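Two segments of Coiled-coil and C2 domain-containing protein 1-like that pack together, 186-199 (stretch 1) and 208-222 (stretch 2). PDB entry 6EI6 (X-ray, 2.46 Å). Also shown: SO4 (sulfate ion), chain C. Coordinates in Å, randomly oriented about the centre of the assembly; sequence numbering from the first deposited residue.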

# COMPACT_ATOMS: atom_id res chain seq x y z
N ARG A 186 14.63 -5.15 3.58
CA ARG A 186 14.70 -6.03 2.40
C ARG A 186 13.33 -6.61 2.07
O ARG A 186 12.85 -6.53 0.93
N ILE A 187 12.70 -7.19 3.08
CA ILE A 187 11.46 -7.92 2.87
C ILE A 187 10.39 -6.97 2.35
O ILE A 187 9.67 -7.29 1.39
N PHE A 188 10.27 -5.79 2.96
CA PHE A 188 9.29 -4.82 2.46
C PHE A 188 9.65 -4.31 1.07
O PHE A 188 8.75 -4.02 0.28
N LYS A 189 10.95 -4.23 0.74
CA LYS A 189 11.33 -3.72 -0.57
C LYS A 189 10.99 -4.71 -1.68
O LYS A 189 10.46 -4.34 -2.73
N ARG A 190 11.28 -6.00 -1.46
CA ARG A 190 11.38 -6.94 -2.56
C ARG A 190 10.34 -8.05 -2.54
O ARG A 190 10.12 -8.69 -3.57
N HIS A 191 9.72 -8.31 -1.40
CA HIS A 191 9.03 -9.58 -1.16
C HIS A 191 7.56 -9.31 -0.84
O HIS A 191 7.09 -8.17 -0.88
N GLY A 192 6.83 -10.38 -0.54
CA GLY A 192 5.39 -10.28 -0.41
C GLY A 192 4.83 -11.29 0.56
O GLY A 192 5.55 -12.09 1.17
N VAL A 193 3.51 -11.23 0.71
CA VAL A 193 2.71 -12.14 1.53
C VAL A 193 1.96 -13.09 0.61
O VAL A 193 1.34 -12.65 -0.37
N LYS A 194 1.98 -14.39 0.92
CA LYS A 194 1.37 -15.42 0.10
C LYS A 194 0.05 -15.88 0.72
O LYS A 194 -0.00 -16.20 1.90
N PHE A 195 -1.02 -15.89 -0.09
CA PHE A 195 -2.33 -16.37 0.34
C PHE A 195 -2.69 -17.61 -0.47
O PHE A 195 -2.81 -17.52 -1.70
N GLU A 196 -2.90 -18.74 0.19
CA GLU A 196 -3.29 -19.97 -0.49
C GLU A 196 -4.73 -20.31 -0.14
O GLU A 196 -5.07 -20.44 1.04
N ILE A 197 -5.59 -20.43 -1.15
CA ILE A 197 -7.01 -20.67 -0.94
C ILE A 197 -7.27 -22.17 -1.13
O ILE A 197 -6.96 -22.74 -2.18
N TYR A 198 -7.81 -22.82 -0.11
CA TYR A 198 -7.97 -24.26 -0.12
C TYR A 198 -9.44 -24.64 0.05
O TYR A 198 -10.16 -24.02 0.85
N SER A 199 -9.87 -25.65 -0.71
CA SER A 199 -11.16 -26.30 -0.45
C SER A 199 -10.95 -27.45 0.52
O SER A 199 -9.92 -28.14 0.47
N THR A 208 -7.86 -29.34 -1.42
CA THR A 208 -7.49 -28.92 -2.77
C THR A 208 -7.11 -27.44 -2.80
O THR A 208 -7.87 -26.58 -2.35
N LEU A 209 -5.93 -27.15 -3.35
CA LEU A 209 -5.47 -25.79 -3.61
C LEU A 209 -6.32 -25.17 -4.72
O LEU A 209 -6.13 -25.48 -5.90
N ILE A 210 -7.25 -24.29 -4.35
CA ILE A 210 -8.08 -23.59 -5.33
C ILE A 210 -7.28 -22.55 -6.11
O ILE A 210 -7.46 -22.39 -7.33
N GLY A 211 -6.42 -21.79 -5.43
CA GLY A 211 -5.61 -20.78 -6.10
C GLY A 211 -4.73 -20.05 -5.11
O GLY A 211 -4.94 -20.09 -3.89
N THR A 212 -3.74 -19.36 -5.67
CA THR A 212 -2.77 -18.58 -4.91
C THR A 212 -2.87 -17.09 -5.26
O THR A 212 -3.21 -16.72 -6.40
N VAL A 213 -2.60 -16.25 -4.26
CA VAL A 213 -2.51 -14.80 -4.40
C VAL A 213 -1.24 -14.33 -3.71
O VAL A 213 -1.01 -14.66 -2.54
N ASN A 214 -0.41 -13.56 -4.41
CA ASN A 214 0.83 -13.03 -3.86
C ASN A 214 0.80 -11.50 -3.89
O ASN A 214 0.71 -10.92 -4.97
N VAL A 215 0.89 -10.87 -2.73
CA VAL A 215 0.79 -9.41 -2.61
C VAL A 215 2.13 -8.83 -2.16
O VAL A 215 2.61 -9.13 -1.06
N LYS A 216 2.73 -8.01 -3.02
CA LYS A 216 4.00 -7.36 -2.69
C LYS A 216 3.83 -6.37 -1.55
O LYS A 216 2.85 -5.63 -1.48
N LEU A 217 4.81 -6.33 -0.65
CA LEU A 217 4.72 -5.45 0.51
C LEU A 217 5.18 -4.02 0.23
O LEU A 217 4.91 -3.13 1.05
N GLN A 218 5.81 -3.76 -0.92
CA GLN A 218 6.53 -2.51 -1.08
C GLN A 218 5.67 -1.25 -1.04
O GLN A 218 6.20 -0.21 -0.62
N PRO A 219 4.38 -1.24 -1.44
CA PRO A 219 3.56 -0.04 -1.18
C PRO A 219 3.60 0.44 0.27
O PRO A 219 3.33 1.62 0.51
N LEU A 220 3.87 -0.45 1.23
CA LEU A 220 3.90 -0.05 2.63
C LEU A 220 5.14 0.77 2.97
O LEU A 220 5.26 1.26 4.11
N GLU A 221 6.06 0.96 2.02
CA GLU A 221 7.21 1.83 2.26
C GLU A 221 6.77 3.28 2.39
O GLU A 221 7.33 4.03 3.21
N THR A 222 5.79 3.69 1.59
CA THR A 222 5.28 5.06 1.63
C THR A 222 3.81 5.16 1.96
O THR A 222 3.33 6.27 2.16

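Leu217 loses the most area to the opposing stretch, 102 Å², followed by Phe188 with 97 Å² and Ile197 with 83 Å², out of 1231 Å² buried in total. These three residues anchor the packing, the first two where the helix of stretch 1 ends and the third within the antiparallel strand pair.

Leu217 is the first residue beyond its strand, and its CA-to-CB bond points toward stretch 1. Its rotamer is m,t (chi1 -77°, chi2 170°). Leu217 CD1 lies 3.9 Å from Ile187 CG2, and Leu217 CD2 lies 3.7 Å from Val193 CG2; Leu217 CD1 is also 4.1 Å from Val193 CG2. The backbone is bonded here as well: Leu217 N donates to His191 O at 2.9 Å, with an angle of 174°.

The CA-to-CB bond of Phe188 (chi1 m, chi2 -89°) points sideways to stretch 2. Leu217 CD1 sits over one face of its ring, while Phe188 CD1 approaches Leu217 CB at 3.9 Å and Leu220 CB at 4.1 Å. Nearby, the exposed Lys189 has a CA-to-CB bond directed away, yet its chain returns so that Lys189 NZ forms a salt bridge with Glu221 OE2 at 3.0 Å.

Ile197 shares one sheet face with Val193, Phe195, Val213 and Val215. With chi1 m and chi2 at 91°, between wells, it places Ile197 CD1 4.2 Å from Val213 CG2 and Ile197 CG2 4.0 Å from Ile210 CB. A beta bulge follows it: Ile197 O accepts from Ile210 N at 2.7 Å and only weakly from Gly211 N at 3.4 Å. Further along this face, Phe195 (chi1 m) brings Phe195 CE1 to 4.1 Å from Val215 CG2. Val193, Val213 and Val215 are all t.

The other face carries Lys194, Glu196, Tyr198, Leu209, Thr212 and Asn214. Here Leu209 (t,p) sets Leu209 CD1 over the Tyr198 ring, 4.0 Å from its centroid and 16° off the normal, the geometry of a CH-pi contact. Tyr198 OH also donates to Glu196 OE1 at 3.3 Å, a bond within stretch 1.

Lys216 starts sideways, but its m,m start and extended chi4 carry Lys216 NZ to Arg190 O, a hydrogen bond of 2.6 Å. Lys216 NZ also reaches sulfate O3 at 3.2 Å. His191 ND1 donates to sulfate O2 at 2.9 Å and Gly192 N to sulfate O1 at 3.2 Å, so the ion, probably from the crystallisation liquor, joins both stretches. Gly192 suits its tight position: an ideal CB on Gly192 would lie 2.6 Å from Val215 O, a clash.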

# COMPACT_ATOMS: atom_id res chain seq x y z
CB ARG A 186 15.68 -7.17 2.66
CG ARG A 186 16.22 -7.87 1.37
CD ARG A 186 16.09 -9.43 1.26
NE ARG A 186 16.23 -9.76 -0.16
CZ ARG A 186 16.49 -10.95 -0.71
NH1 ARG A 186 16.68 -12.04 0.01
NH2 ARG A 186 16.56 -11.02 -2.04
CB ILE A 187 11.05 -8.63 4.17
CG1 ILE A 187 11.93 -9.87 4.39
CG2 ILE A 187 9.55 -8.97 4.16
CD1 ILE A 187 11.89 -10.38 5.83
CB PHE A 188 9.15 -3.66 3.43
CG PHE A 188 8.31 -3.98 4.60
CD1 PHE A 188 6.94 -3.78 4.55
CD2 PHE A 188 8.87 -4.52 5.74
CE1 PHE A 188 6.14 -4.10 5.64
CE2 PHE A 188 8.09 -4.84 6.83
CZ PHE A 188 6.72 -4.62 6.78
CB LYS A 189 12.83 -3.39 -0.59
CG LYS A 189 13.23 -2.36 -1.66
CD LYS A 189 14.50 -1.57 -1.24
CE LYS A 189 14.52 -0.13 -1.78
NZ LYS A 189 13.59 0.79 -1.04
CB ARG A 190 12.79 -7.57 -2.62
CG ARG A 190 13.87 -6.65 -3.14
CD ARG A 190 15.19 -7.35 -3.34
NE ARG A 190 16.04 -7.48 -2.15
CZ ARG A 190 17.25 -6.94 -2.06
NH1 ARG A 190 17.73 -6.23 -3.07
NH2 ARG A 190 18.01 -7.08 -0.99
CB HIS A 191 9.75 -10.36 -0.05
CG HIS A 191 11.16 -10.73 -0.40
ND1 HIS A 191 11.49 -11.39 -1.57
CD2 HIS A 191 12.33 -10.52 0.25
CE1 HIS A 191 12.80 -11.57 -1.62
NE2 HIS A 191 13.33 -11.06 -0.52
CB VAL A 193 1.72 -11.34 2.39
CG1 VAL A 193 0.97 -12.25 3.33
CG2 VAL A 193 2.45 -10.24 3.14
CB LYS A 194 2.33 -16.61 -0.06
CG LYS A 194 1.84 -17.75 -1.00
CD LYS A 194 2.69 -19.06 -0.85
CE LYS A 194 3.88 -19.10 -1.80
NZ LYS A 194 4.85 -20.18 -1.45
CB PHE A 195 -3.41 -15.31 0.15
CG PHE A 195 -3.19 -14.08 0.95
CD1 PHE A 195 -2.35 -13.07 0.49
CD2 PHE A 195 -3.81 -13.93 2.18
CE1 PHE A 195 -2.13 -11.95 1.24
CE2 PHE A 195 -3.61 -12.80 2.93
CZ PHE A 195 -2.76 -11.80 2.46
CB GLU A 196 -2.34 -21.11 -0.13
CG GLU A 196 -0.98 -20.88 -0.74
CD GLU A 196 0.04 -21.88 -0.26
OE1 GLU A 196 -0.31 -22.72 0.58
OE2 GLU A 196 1.20 -21.83 -0.74
CB ILE A 197 -7.87 -19.82 -1.89
CG1 ILE A 197 -7.66 -18.34 -1.60
CG2 ILE A 197 -9.33 -20.16 -1.69
CD1 ILE A 197 -6.55 -17.67 -2.42
CB TYR A 198 -7.17 -24.92 0.99
CG TYR A 198 -5.70 -25.11 0.70
CD1 TYR A 198 -5.23 -26.24 0.06
CD2 TYR A 198 -4.77 -24.17 1.12
CE1 TYR A 198 -3.88 -26.42 -0.19
CE2 TYR A 198 -3.42 -24.36 0.88
CZ TYR A 198 -2.99 -25.48 0.23
OH TYR A 198 -1.64 -25.64 -0.00
CB SER A 199 -11.80 -26.82 -1.74
OG SER A 199 -11.10 -27.95 -2.22
CB THR A 208 -8.63 -29.20 -3.75
OG1 THR A 208 -9.07 -30.56 -3.61
CG2 THR A 208 -8.14 -28.97 -5.18
CB LEU A 209 -3.99 -25.79 -3.97
CG LEU A 209 -3.35 -24.44 -4.24
CD1 LEU A 209 -3.55 -23.47 -3.05
CD2 LEU A 209 -1.87 -24.61 -4.57
CB ILE A 210 -9.26 -22.93 -4.62
CG1 ILE A 210 -10.11 -23.98 -3.93
CG2 ILE A 210 -10.07 -22.10 -5.60
CD1 ILE A 210 -11.38 -23.42 -3.42
CB THR A 212 -1.35 -19.11 -5.16
OG1 THR A 212 -1.28 -20.46 -4.70
CG2 THR A 212 -0.32 -18.30 -4.38
CB VAL A 213 -3.74 -14.10 -3.79
CG1 VAL A 213 -3.48 -12.62 -3.68
CG2 VAL A 213 -5.01 -14.39 -4.59
CB ASN A 214 2.04 -13.54 -4.63
CG ASN A 214 2.46 -14.92 -4.17
OD1 ASN A 214 2.90 -15.09 -3.04
ND2 ASN A 214 2.30 -15.92 -5.05
CB VAL A 215 -0.33 -9.02 -1.64
CG1 VAL A 215 -0.40 -7.51 -1.51
CG2 VAL A 215 -1.65 -9.62 -2.13
CB LYS A 216 4.56 -6.63 -3.92
CG LYS A 216 4.97 -7.53 -5.04
CD LYS A 216 6.01 -8.52 -4.56
CE LYS A 216 7.10 -8.68 -5.59
NZ LYS A 216 8.16 -9.58 -5.05
CB LEU A 217 5.55 -6.05 1.66
CG LEU A 217 4.89 -7.23 2.39
CD1 LEU A 217 5.86 -7.91 3.33
CD2 LEU A 217 3.64 -6.77 3.14
CB GLN A 218 7.39 -2.57 -2.37
CG GLN A 218 6.75 -1.97 -3.59
CD GLN A 218 6.94 -0.47 -3.69
OE1 GLN A 218 8.00 0.05 -3.33
NE2 GLN A 218 5.90 0.23 -4.17
CB PRO A 219 2.14 -0.48 -1.57
CG PRO A 219 2.36 -1.45 -2.66
CD PRO A 219 3.63 -2.21 -2.28
CB LEU A 220 3.79 -1.28 3.54
CG LEU A 220 2.40 -1.93 3.40
CD1 LEU A 220 2.29 -3.15 4.26
CD2 LEU A 220 1.25 -0.97 3.69
CB GLU A 221 8.22 1.69 1.12
CG GLU A 221 9.03 0.43 1.19
CD GLU A 221 10.17 0.46 0.22
OE1 GLU A 221 10.00 1.10 -0.86
OE2 GLU A 221 11.23 -0.15 0.53
CB THR A 222 5.53 5.77 0.30
OG1 THR A 222 4.76 5.15 -0.73
CG2 THR A 222 6.99 5.72 -0.07
S SO4 C . 8.26 -13.09 -2.76
O1 SO4 C . 8.23 -13.11 -1.29
O2 SO4 C . 9.61 -12.79 -3.26
O3 SO4 C . 7.31 -12.07 -3.25
O4 SO4 C . 7.88 -14.42 -3.25